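Local coordinates for protein tyrosine--tRNA ligase, mitochondrial (Emericella nidulans, PDB 5IHX) that probably catalyses the ATP-dependent attachment of L-tyrosine to mitochondrial tRNA(Tyr), as a member of the class 1 aminoacyl-tRNA synthetases, at residues A[48-52]-A[243-247]; A[102-108]-A[167-173]; A[183-188]-A[255-261]; A[360-364]-A[373-377]. All blocks are in the same frame, centred on the assembly; numbering follows the deposited sequence.

Interaction 1. Residues A[48-52]-A[243-247]; sequences HDVVG and YGNIL
The carbonyl oxygen of V50 faces Y243 while accepting a weak bond from a neighbour in its own segment. G52 N reaches V50 O at 2.9 Å, closing an inverse gamma turn centred on V51, and Y243 CE2 lies 3.9 Å from V50 O, which meets the ring at its edge. In the Rossmann-type catalytic domain this joins the outer strand 50-51 to the start of helix 243-259. That strand runs antiparallel to strand 277-280, and the helix belongs to the beta-alpha-beta crossover leading from strand 235-238 to 277-280. V51 carries the contact, its two methyls dividing the work. CG1 lies anti to the backbone N (chi1 -177°) and leans on the helix backbone, while CG2, beside that N, enters the gap between Y243 and I246. V51 CG2 is 3.7 Å from Y243 CD2 and 3.6 Å from the CG2 branch of I246; the V51 and Y243 side chains pass in opposite directions. D49 adds only its CB, 3.9 Å from Y243 CD2, and its backbone N is bound to T280 OG1. I246 also packs on W225 of helix 212-229. The fit is tightest where V51 CG1 presses on L247 CA, 3.5 Å away.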
# COMPACT_ATOMS: atom_id res chain seq x y z
N HIS A 48 9.42 25.83 -16.52
CA HIS A 48 10.82 25.51 -16.29
C HIS A 48 11.23 24.31 -17.14
O HIS A 48 12.00 24.44 -18.08
CB HIS A 48 11.08 25.24 -14.81
CG HIS A 48 12.50 24.90 -14.50
ND1 HIS A 48 13.56 25.71 -14.85
CD2 HIS A 48 13.05 23.82 -13.88
CE1 HIS A 48 14.69 25.16 -14.46
NE2 HIS A 48 14.41 24.01 -13.87
N ASP A 49 10.69 23.14 -16.78
CA ASP A 49 10.91 21.92 -17.55
C ASP A 49 9.59 21.30 -17.98
O ASP A 49 8.60 21.35 -17.24
CB ASP A 49 11.69 20.88 -16.73
CG ASP A 49 13.15 21.25 -16.56
OD1 ASP A 49 13.71 21.92 -17.46
OD2 ASP A 49 13.75 20.85 -15.54
N VAL A 50 9.58 20.73 -19.18
CA VAL A 50 8.45 19.94 -19.64
C VAL A 50 8.74 18.47 -19.39
O VAL A 50 9.77 17.95 -19.82
CB VAL A 50 8.16 20.17 -21.14
CG1 VAL A 50 7.07 19.21 -21.64
CG2 VAL A 50 7.77 21.61 -21.40
N VAL A 51 7.84 17.81 -18.66
CA VAL A 51 7.97 16.38 -18.42
C VAL A 51 7.46 15.64 -19.65
O VAL A 51 6.31 15.21 -19.69
CB VAL A 51 7.19 15.95 -17.16
CG1 VAL A 51 7.41 14.47 -16.89
CG2 VAL A 51 7.64 16.77 -15.97
N GLY A 52 8.33 15.52 -20.64
CA GLY A 52 7.96 14.99 -21.94
C GLY A 52 8.48 15.93 -23.01
O GLY A 52 9.44 16.67 -22.78
N TYR A 243 9.53 17.19 -10.77
CA TYR A 243 9.83 16.57 -12.06
C TYR A 243 9.78 15.04 -11.96
O TYR A 243 9.12 14.38 -12.76
CB TYR A 243 11.20 17.01 -12.58
CG TYR A 243 11.47 16.54 -13.99
CD1 TYR A 243 12.02 15.29 -14.24
CD2 TYR A 243 11.16 17.35 -15.08
CE1 TYR A 243 12.26 14.86 -15.53
CE2 TYR A 243 11.40 16.93 -16.37
CZ TYR A 243 11.95 15.69 -16.59
OH TYR A 243 12.19 15.26 -17.88
N GLY A 244 10.48 14.50 -10.97
CA GLY A 244 10.52 13.06 -10.75
C GLY A 244 9.16 12.43 -10.58
O GLY A 244 8.85 11.44 -11.24
N ASN A 245 8.34 12.98 -9.68
CA ASN A 245 7.00 12.45 -9.44
C ASN A 245 6.11 12.53 -10.67
O ASN A 245 5.34 11.62 -10.95
CB ASN A 245 6.33 13.18 -8.27
CG ASN A 245 7.00 12.88 -6.93
OD1 ASN A 245 7.60 11.82 -6.75
ND2 ASN A 245 6.87 13.80 -5.99
N ILE A 246 6.21 13.64 -11.40
CA ILE A 246 5.39 13.82 -12.59
C ILE A 246 5.85 12.86 -13.69
O ILE A 246 5.02 12.29 -14.40
CB ILE A 246 5.43 15.28 -13.09
CG1 ILE A 246 4.80 16.20 -12.04
CG2 ILE A 246 4.68 15.42 -14.42
CD1 ILE A 246 4.91 17.68 -12.36
N LEU A 247 7.16 12.67 -13.82
CA LEU A 247 7.71 11.73 -14.79
C LEU A 247 7.20 10.32 -14.49
O LEU A 247 6.72 9.62 -15.39
CB LEU A 247 9.24 11.76 -14.77
CG LEU A 247 9.95 10.75 -15.68
CD1 LEU A 247 9.64 10.99 -17.15
CD2 LEU A 247 11.45 10.80 -15.44

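Interaction 2. Residues A[102-108]-A[167-173]; sequences FLLGGAT and TNNNVWW. With TYR (tyrosine), chain C.
The amide of N169 is turned into the 105-108 segment, gripping A107 and T108 with its two ends. This happens where parallel strands 100-104 and 164-168 of the Rossmann sheet finish beside the tyrosine pocket. A chi1 of 63° places N169 CG between its own backbone N and carbonyl carbon, which brings OD1 and ND2 within bonding distance of A107 N and T108 OG1. A107 N gives a bond of 2.9 Å to N169 OD1, tilted 16° from the carbonyl plane. N169 ND2 donates to T108 OG1 at 3.0 Å, within the amide plane, and to D224. The ring of W173 meets N169 CG at its edge, and the indole NH groups of W172 and W173 both go to D224, which also hydrogen-bonds the bound tyrosine. Upstream, ladder bonds such as L104 N to T167 O (2.8 Å) align the strands. N168 points to the other sheet face from L103; its OD1 accepts a capping bond from N170 N, the donor lying 39° out of the carbonyl plane, and a weak one from G106 N. L103 splits its methyls: CD1 lies 4.0 Å from W172 CH2, while CD2 faces the phenol of the bound tyrosine, 3.1 Å from its OH.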
# COMPACT_ATOMS: atom_id res chain seq x y z
N PHE A 102 -7.67 22.08 -8.60
CA PHE A 102 -6.79 22.21 -7.45
C PHE A 102 -6.95 20.96 -6.60
O PHE A 102 -8.04 20.69 -6.09
CB PHE A 102 -7.13 23.45 -6.62
CG PHE A 102 -7.00 24.75 -7.37
CD1 PHE A 102 -5.96 25.62 -7.09
CD2 PHE A 102 -7.91 25.10 -8.35
CE1 PHE A 102 -5.83 26.81 -7.76
CE2 PHE A 102 -7.79 26.30 -9.03
CZ PHE A 102 -6.75 27.16 -8.74
N LEU A 103 -5.87 20.21 -6.45
CA LEU A 103 -5.91 18.97 -5.68
C LEU A 103 -5.29 19.15 -4.30
O LEU A 103 -4.09 19.41 -4.19
CB LEU A 103 -5.20 17.84 -6.43
CG LEU A 103 -5.20 16.49 -5.72
CD1 LEU A 103 -6.61 15.94 -5.63
CD2 LEU A 103 -4.29 15.51 -6.43
N LEU A 104 -6.10 19.00 -3.27
CA LEU A 104 -5.62 19.08 -1.90
C LEU A 104 -5.26 17.68 -1.43
O LEU A 104 -6.11 16.78 -1.39
CB LEU A 104 -6.68 19.71 -0.99
CG LEU A 104 -6.31 19.93 0.48
CD1 LEU A 104 -5.09 20.84 0.62
CD2 LEU A 104 -7.49 20.51 1.23
N GLY A 105 -3.99 17.48 -1.09
CA GLY A 105 -3.50 16.17 -0.73
C GLY A 105 -3.74 15.80 0.72
O GLY A 105 -2.80 15.60 1.47
N GLY A 106 -5.01 15.70 1.10
CA GLY A 106 -5.36 15.38 2.47
C GLY A 106 -4.81 14.03 2.91
O GLY A 106 -4.31 13.89 4.02
N ALA A 107 -4.91 13.05 2.02
CA ALA A 107 -4.42 11.70 2.31
C ALA A 107 -2.91 11.62 2.16
O ALA A 107 -2.21 11.13 3.05
CB ALA A 107 -5.09 10.69 1.40
N THR A 108 -2.40 12.10 1.03
CA THR A 108 -0.98 11.97 0.72
C THR A 108 -0.10 12.79 1.67
O THR A 108 1.11 12.56 1.75
CB THR A 108 -0.68 12.42 -0.73
OG1 THR A 108 -1.33 13.67 -0.99
CG2 THR A 108 -1.18 11.38 -1.72
N THR A 167 -10.64 19.64 -5.23
CA THR A 167 -10.86 18.25 -4.82
C THR A 167 -9.83 17.81 -3.79
O THR A 167 -8.65 18.12 -3.90
CB THR A 167 -10.81 17.30 -6.03
OG1 THR A 167 -11.79 17.70 -7.00
CG2 THR A 167 -11.08 15.86 -5.60
N ASN A 168 -10.30 17.09 -2.78
CA ASN A 168 -9.44 16.46 -1.78
C ASN A 168 -9.25 14.99 -2.14
O ASN A 168 -10.22 14.27 -2.33
CB ASN A 168 -10.06 16.60 -0.39
CG ASN A 168 -9.10 16.20 0.72
OD1 ASN A 168 -8.24 15.34 0.55
ND2 ASN A 168 -9.26 16.83 1.89
N ASN A 169 -8.00 14.54 -2.25
CA ASN A 169 -7.75 13.16 -2.67
C ASN A 169 -8.17 12.15 -1.59
O ASN A 169 -8.12 10.95 -1.82
CB ASN A 169 -6.28 12.96 -3.07
CG ASN A 169 -5.31 13.18 -1.93
OD1 ASN A 169 -5.69 13.38 -0.77
ND2 ASN A 169 -4.02 13.15 -2.25
N ASN A 170 -8.57 12.65 -0.42
CA ASN A 170 -9.23 11.82 0.58
C ASN A 170 -10.49 11.17 0.03
O ASN A 170 -10.92 10.12 0.51
CB ASN A 170 -9.61 12.64 1.82
CG ASN A 170 -8.53 12.66 2.88
OD1 ASN A 170 -7.79 11.69 3.05
ND2 ASN A 170 -8.44 13.77 3.61
N VAL A 171 -11.09 11.80 -0.97
CA VAL A 171 -12.31 11.31 -1.59
C VAL A 171 -12.17 9.86 -2.04
O VAL A 171 -13.11 9.08 -1.92
CB VAL A 171 -12.73 12.20 -2.79
CG1 VAL A 171 -13.76 11.49 -3.67
CG2 VAL A 171 -13.29 13.52 -2.29
N TRP A 172 -10.99 9.49 -2.54
CA TRP A 172 -10.74 8.10 -2.93
C TRP A 172 -9.82 7.37 -1.95
O TRP A 172 -10.03 6.19 -1.69
CB TRP A 172 -10.18 8.02 -4.35
CG TRP A 172 -9.04 8.95 -4.69
CD1 TRP A 172 -7.71 8.74 -4.46
CD2 TRP A 172 -9.13 10.20 -5.38
NE1 TRP A 172 -6.97 9.80 -4.94
CE2 TRP A 172 -7.82 10.71 -5.51
CE3 TRP A 172 -10.20 10.95 -5.90
CZ2 TRP A 172 -7.55 11.93 -6.13
CZ3 TRP A 172 -9.92 12.16 -6.51
CH2 TRP A 172 -8.61 12.64 -6.62
N TRP A 173 -8.82 8.05 -1.40
CA TRP A 173 -7.85 7.37 -0.54
C TRP A 173 -8.43 6.85 0.77
O TRP A 173 -7.84 5.98 1.41
CB TRP A 173 -6.67 8.29 -0.22
CG TRP A 173 -5.71 8.43 -1.36
CD1 TRP A 173 -5.29 9.60 -1.93
CD2 TRP A 173 -5.07 7.37 -2.08
NE1 TRP A 173 -4.42 9.32 -2.96
CE2 TRP A 173 -4.27 7.97 -3.07
CE3 TRP A 173 -5.10 5.98 -1.98
CZ2 TRP A 173 -3.50 7.22 -3.96
CZ3 TRP A 173 -4.34 5.24 -2.86
CH2 TRP A 173 -3.55 5.85 -3.83
N TYR C . 3.54 15.87 -3.97
CA TYR C . 3.27 17.32 -4.18
C TYR C . 4.09 18.17 -3.22
O TYR C . 4.42 19.32 -3.51
CB TYR C . 1.78 17.62 -3.99
CG TYR C . 0.88 16.69 -4.77
CD1 TYR C . 0.87 16.71 -6.16
CD2 TYR C . 0.04 15.79 -4.12
CE1 TYR C . 0.05 15.86 -6.88
CE2 TYR C . -0.78 14.94 -4.83
CZ TYR C . -0.78 14.98 -6.21
OH TYR C . -1.59 14.14 -6.92
OXT TYR C . 4.45 17.72 -2.13

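Interaction 3. Residues A[183-188]-A[255-261]; sequences RDLGAY and TISKNTV
Y188 lays its ring over N259, and this stacked pair is the aromatic part of the contact. N259 CB makes a CH-pi contact over one face, 3.9 Å from the ring centroid and 26° off the normal. The plane of the N259 amide is only 15° from that of the ring, so the two flat groups lie nearly parallel. Y188 CG stands beside its backbone N (chi1 -51°), the rotation that places the ring over N259. Separately, T255 CG2 is 3.4 Å from Y188 CB and also lies oblique to the ring.

Aliphatic contacts come next. I256 lays its CG1 arm against the backbone and side chain of the other helix, with I256 CG1 3.6 Å from the D184 carbonyl O and 4.0 Å from L185 CB. L185 crosses the arm at a slant, its CD1 near I256 CG1 and its CD2 near I256 CD1.

The charged part is less secure. R183, bent at chi3, brings NH1 to 2.5 Å from D184 OD1, a salt bridge within the segment whose length is too short to trust in detail. NH1 also approaches V261 CG2, but V261 is poorly ordered and that approach is doubtful.

Within the Rossmann-type catalytic domain, the contact joins the end of helix 178-186, which has a wide pi-type turn at 183-186, to the end of helix 243-259, with T260 the first residue to leave the helical path. Helix 212-229 packs against both: D184 and I256 rest on W223, and I256 also meets W226. G186 makes backbone hydrogen bonds to the second subunit, placing the contact next to the dimer interface.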
# COMPACT_ATOMS: atom_id res chain seq x y z
N ARG A 183 -3.22 -4.35 -8.13
CA ARG A 183 -3.72 -5.03 -9.32
C ARG A 183 -3.56 -4.16 -10.57
O ARG A 183 -3.08 -4.63 -11.61
CB ARG A 183 -5.19 -5.42 -9.16
CG ARG A 183 -5.90 -5.72 -10.47
CD ARG A 183 -7.27 -6.32 -10.26
NE ARG A 183 -8.15 -5.42 -9.52
CZ ARG A 183 -8.74 -4.35 -10.04
NH1 ARG A 183 -8.54 -4.04 -11.32
NH2 ARG A 183 -9.53 -3.59 -9.30
N ASP A 184 -3.96 -2.90 -10.47
CA ASP A 184 -4.04 -2.02 -11.64
C ASP A 184 -2.77 -1.21 -11.89
O ASP A 184 -2.58 -0.68 -12.99
CB ASP A 184 -5.22 -1.05 -11.48
CG ASP A 184 -6.57 -1.75 -11.62
OD1 ASP A 184 -6.64 -2.81 -12.28
OD2 ASP A 184 -7.56 -1.23 -11.07
N LEU A 185 -1.90 -1.11 -10.89
CA LEU A 185 -0.67 -0.33 -11.02
C LEU A 185 0.55 -1.07 -10.48
O LEU A 185 1.53 -1.24 -11.20
CB LEU A 185 -0.82 1.02 -10.30
CG LEU A 185 0.43 1.89 -10.23
CD1 LEU A 185 0.99 2.17 -11.61
CD2 LEU A 185 0.13 3.19 -9.50
N GLY A 186 0.48 -1.50 -9.22
CA GLY A 186 1.63 -2.09 -8.56
C GLY A 186 2.22 -3.30 -9.27
O GLY A 186 3.43 -3.52 -9.23
N ALA A 187 1.36 -4.07 -9.93
CA ALA A 187 1.80 -5.29 -10.60
C ALA A 187 2.64 -5.00 -11.84
O ALA A 187 3.37 -5.86 -12.33
CB ALA A 187 0.59 -6.14 -10.98
N TYR A 188 2.54 -3.77 -12.35
CA TYR A 188 3.19 -3.39 -13.60
C TYR A 188 4.37 -2.44 -13.39
O TYR A 188 5.00 -2.00 -14.35
CB TYR A 188 2.17 -2.74 -14.53
CG TYR A 188 0.91 -3.55 -14.70
CD1 TYR A 188 0.90 -4.70 -15.48
CD2 TYR A 188 -0.27 -3.17 -14.08
CE1 TYR A 188 -0.25 -5.45 -15.64
CE2 TYR A 188 -1.43 -3.91 -14.23
CZ TYR A 188 -1.41 -5.05 -15.01
OH TYR A 188 -2.56 -5.79 -15.16
N THR A 255 0.21 3.13 -18.09
CA THR A 255 0.11 1.74 -17.68
C THR A 255 -1.29 1.39 -17.17
O THR A 255 -1.88 0.41 -17.61
CB THR A 255 1.14 1.41 -16.58
OG1 THR A 255 2.46 1.55 -17.11
CG2 THR A 255 0.96 0.00 -16.06
N ILE A 256 -1.80 2.20 -16.25
CA ILE A 256 -3.12 1.94 -15.67
C ILE A 256 -4.18 1.94 -16.76
O ILE A 256 -4.99 1.03 -16.85
CB ILE A 256 -3.48 2.99 -14.59
CG1 ILE A 256 -2.53 2.89 -13.40
CG2 ILE A 256 -4.92 2.79 -14.11
CD1 ILE A 256 -2.60 4.06 -12.45
N SER A 257 -4.15 2.97 -17.60
CA SER A 257 -5.11 3.11 -18.69
C SER A 257 -5.02 1.92 -19.64
O SER A 257 -6.02 1.47 -20.20
CB SER A 257 -4.87 4.41 -19.45
OG SER A 257 -5.80 4.56 -20.51
N LYS A 258 -3.80 1.41 -19.82
CA LYS A 258 -3.55 0.33 -20.77
C LYS A 258 -3.93 -1.04 -20.23
O LYS A 258 -4.27 -1.94 -20.99
CB LYS A 258 -2.06 0.34 -21.16
CG LYS A 258 -1.70 -0.65 -22.26
CD LYS A 258 -0.21 -0.60 -22.56
N ASN A 259 -3.88 -1.20 -18.90
CA ASN A 259 -4.05 -2.51 -18.28
C ASN A 259 -5.25 -2.62 -17.34
O ASN A 259 -5.49 -3.68 -16.77
CB ASN A 259 -2.78 -2.88 -17.49
CG ASN A 259 -1.55 -2.95 -18.37
OD1 ASN A 259 -0.60 -2.19 -18.20
ND2 ASN A 259 -1.55 -3.88 -19.32
N THR A 260 -5.99 -1.53 -17.17
CA THR A 260 -7.15 -1.56 -16.29
C THR A 260 -8.19 -2.53 -16.83
O THR A 260 -8.41 -2.62 -18.04
CB THR A 260 -7.78 -0.16 -16.12
OG1 THR A 260 -8.88 -0.25 -15.21
CG2 THR A 260 -8.27 0.39 -17.45
N VAL A 261 -8.81 -3.27 -15.92
CA VAL A 261 -9.75 -4.33 -16.28
C VAL A 261 -11.15 -3.78 -16.53
O VAL A 261 -12.00 -4.46 -17.11
CB VAL A 261 -9.80 -5.43 -15.19
CG1 VAL A 261 -8.42 -6.04 -14.99
CG2 VAL A 261 -10.33 -4.87 -13.87

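Interaction 4. Residues A[360-364]-A[373-377]; sequences AYEFV and ADAVS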
# COMPACT_ATOMS: atom_id res chain seq x y z
N ALA A 360 4.02 44.43 -6.36
CA ALA A 360 3.47 44.27 -5.02
C ALA A 360 1.97 44.54 -5.01
O ALA A 360 1.20 43.81 -4.39
CB ALA A 360 4.18 45.18 -4.04
N TYR A 361 1.56 45.60 -5.70
CA TYR A 361 0.16 45.98 -5.73
C TYR A 361 -0.69 44.89 -6.36
O TYR A 361 -1.71 44.47 -5.80
CB TYR A 361 -0.03 47.30 -6.49
CG TYR A 361 -1.47 47.78 -6.50
CD1 TYR A 361 -1.93 48.68 -5.55
CD2 TYR A 361 -2.36 47.32 -7.46
CE1 TYR A 361 -3.24 49.11 -5.56
CE2 TYR A 361 -3.67 47.75 -7.48
CZ TYR A 361 -4.11 48.64 -6.52
OH TYR A 361 -5.42 49.07 -6.54
N GLU A 362 -0.28 44.44 -7.54
CA GLU A 362 -1.02 43.43 -8.28
C GLU A 362 -1.21 42.15 -7.47
O GLU A 362 -2.32 41.61 -7.41
CB GLU A 362 -0.31 43.10 -9.60
CG GLU A 362 -0.46 44.18 -10.66
CD GLU A 362 -1.90 44.34 -11.12
OE1 GLU A 362 -2.34 45.50 -11.28
OE2 GLU A 362 -2.58 43.31 -11.33
N PHE A 363 -0.14 41.67 -6.85
CA PHE A 363 -0.22 40.40 -6.14
C PHE A 363 -1.04 40.52 -4.87
O PHE A 363 -1.77 39.60 -4.50
CB PHE A 363 1.17 39.86 -5.81
CG PHE A 363 1.15 38.46 -5.28
CD1 PHE A 363 1.02 37.38 -6.15
CD2 PHE A 363 1.24 38.21 -3.93
CE1 PHE A 363 0.99 36.09 -5.67
CE2 PHE A 363 1.22 36.92 -3.44
CZ PHE A 363 1.09 35.86 -4.31
N VAL A 364 -0.93 41.66 -4.19
CA VAL A 364 -1.74 41.89 -3.00
C VAL A 364 -3.22 41.98 -3.39
O VAL A 364 -4.08 41.47 -2.68
CB VAL A 364 -1.31 43.16 -2.24
CG1 VAL A 364 -2.36 43.58 -1.21
CG2 VAL A 364 0.02 42.94 -1.55
N ALA A 373 -5.02 46.34 -1.25
CA ALA A 373 -3.92 46.78 -2.10
C ALA A 373 -3.78 48.30 -2.04
O ALA A 373 -2.67 48.82 -1.93
CB ALA A 373 -4.15 46.32 -3.54
N ASP A 374 -4.91 49.01 -2.12
CA ASP A 374 -4.90 50.46 -2.02
C ASP A 374 -4.34 50.92 -0.67
O ASP A 374 -3.47 51.79 -0.62
CB ASP A 374 -6.30 51.03 -2.21
CG ASP A 374 -6.80 50.90 -3.65
OD1 ASP A 374 -5.96 50.86 -4.57
OD2 ASP A 374 -8.03 50.83 -3.85
N ALA A 375 -4.83 50.33 0.41
CA ALA A 375 -4.44 50.74 1.75
C ALA A 375 -2.94 50.58 2.00
O ALA A 375 -2.28 51.52 2.44
CB ALA A 375 -5.23 49.96 2.79
N VAL A 376 -2.40 49.40 1.72
CA VAL A 376 -1.00 49.14 2.03
C VAL A 376 -0.05 49.91 1.12
O VAL A 376 1.02 50.32 1.55
CB VAL A 376 -0.66 47.63 1.95
CG1 VAL A 376 -1.52 46.83 2.92
CG2 VAL A 376 -0.82 47.10 0.52
N SER A 377 -0.45 50.12 -0.13
CA SER A 377 0.39 50.86 -1.07
C SER A 377 0.47 52.34 -0.69
O SER A 377 1.53 52.95 -0.78
CB SER A 377 -0.15 50.73 -2.50
OG SER A 377 -1.49 51.17 -2.59
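A373 presents its methyl to Y361 and sits against one face of the ring like a small knob. The two helices, 354-368 and 370-383, follow each other in a helical hairpin, their local axes 9.4 Å apart at closest and running at 144°. They lie in the all-helical part that follows the Rossmann domain, which in related tyrosyl-tRNA synthetases takes part in anticodon recognition. A373 CB lies 3.8 Å from the ring centroid, 19° off the normal, in a CH-pi contact. Y361 CG is anti to the backbone N, and this throws the ring across to the other helix, where S377 OG meets its edge. The short side chain of A373 leaves a hollow that V364 fills: V364 CG1 is 3.7 Å from A373 CA and 4.2 Å from V376 CG2. Beyond the ring, Y361 OH donates to D374 OD1 at 2.7 Å, coming from 37° above the carboxylate plane. The second oxygen, OD2, is held in a salt bridge with K370. Apolar packing thus gives way to polar groups at D374, and a carboxylate shared by a phenol and a lysine is consistent with D374 being ionised.

How the interactions relate
Interactions 1 and 2 reach the same Rossmann sheet: strand 50-51 forms one outer edge and strand 164-168 the other. Interactions 2 and 4 are buried, 2 being rich in hydrogen bonds and part of the tyrosine pocket, whereas 1 and 3 are partly buried, and interaction 1 is made of apolar contacts. Helix 243-259 links interaction 1 at its start to interaction 3 at its end, and interaction 3 is again largely carbon packing, with exposed residues among those that touch. Interactions 2 and 3 both touch the second subunit. Interaction 4 stands apart in the helical region, its centre about 49 Å from that of interaction 3, and joins apolar packing to one short tyrosine-carboxylate bond.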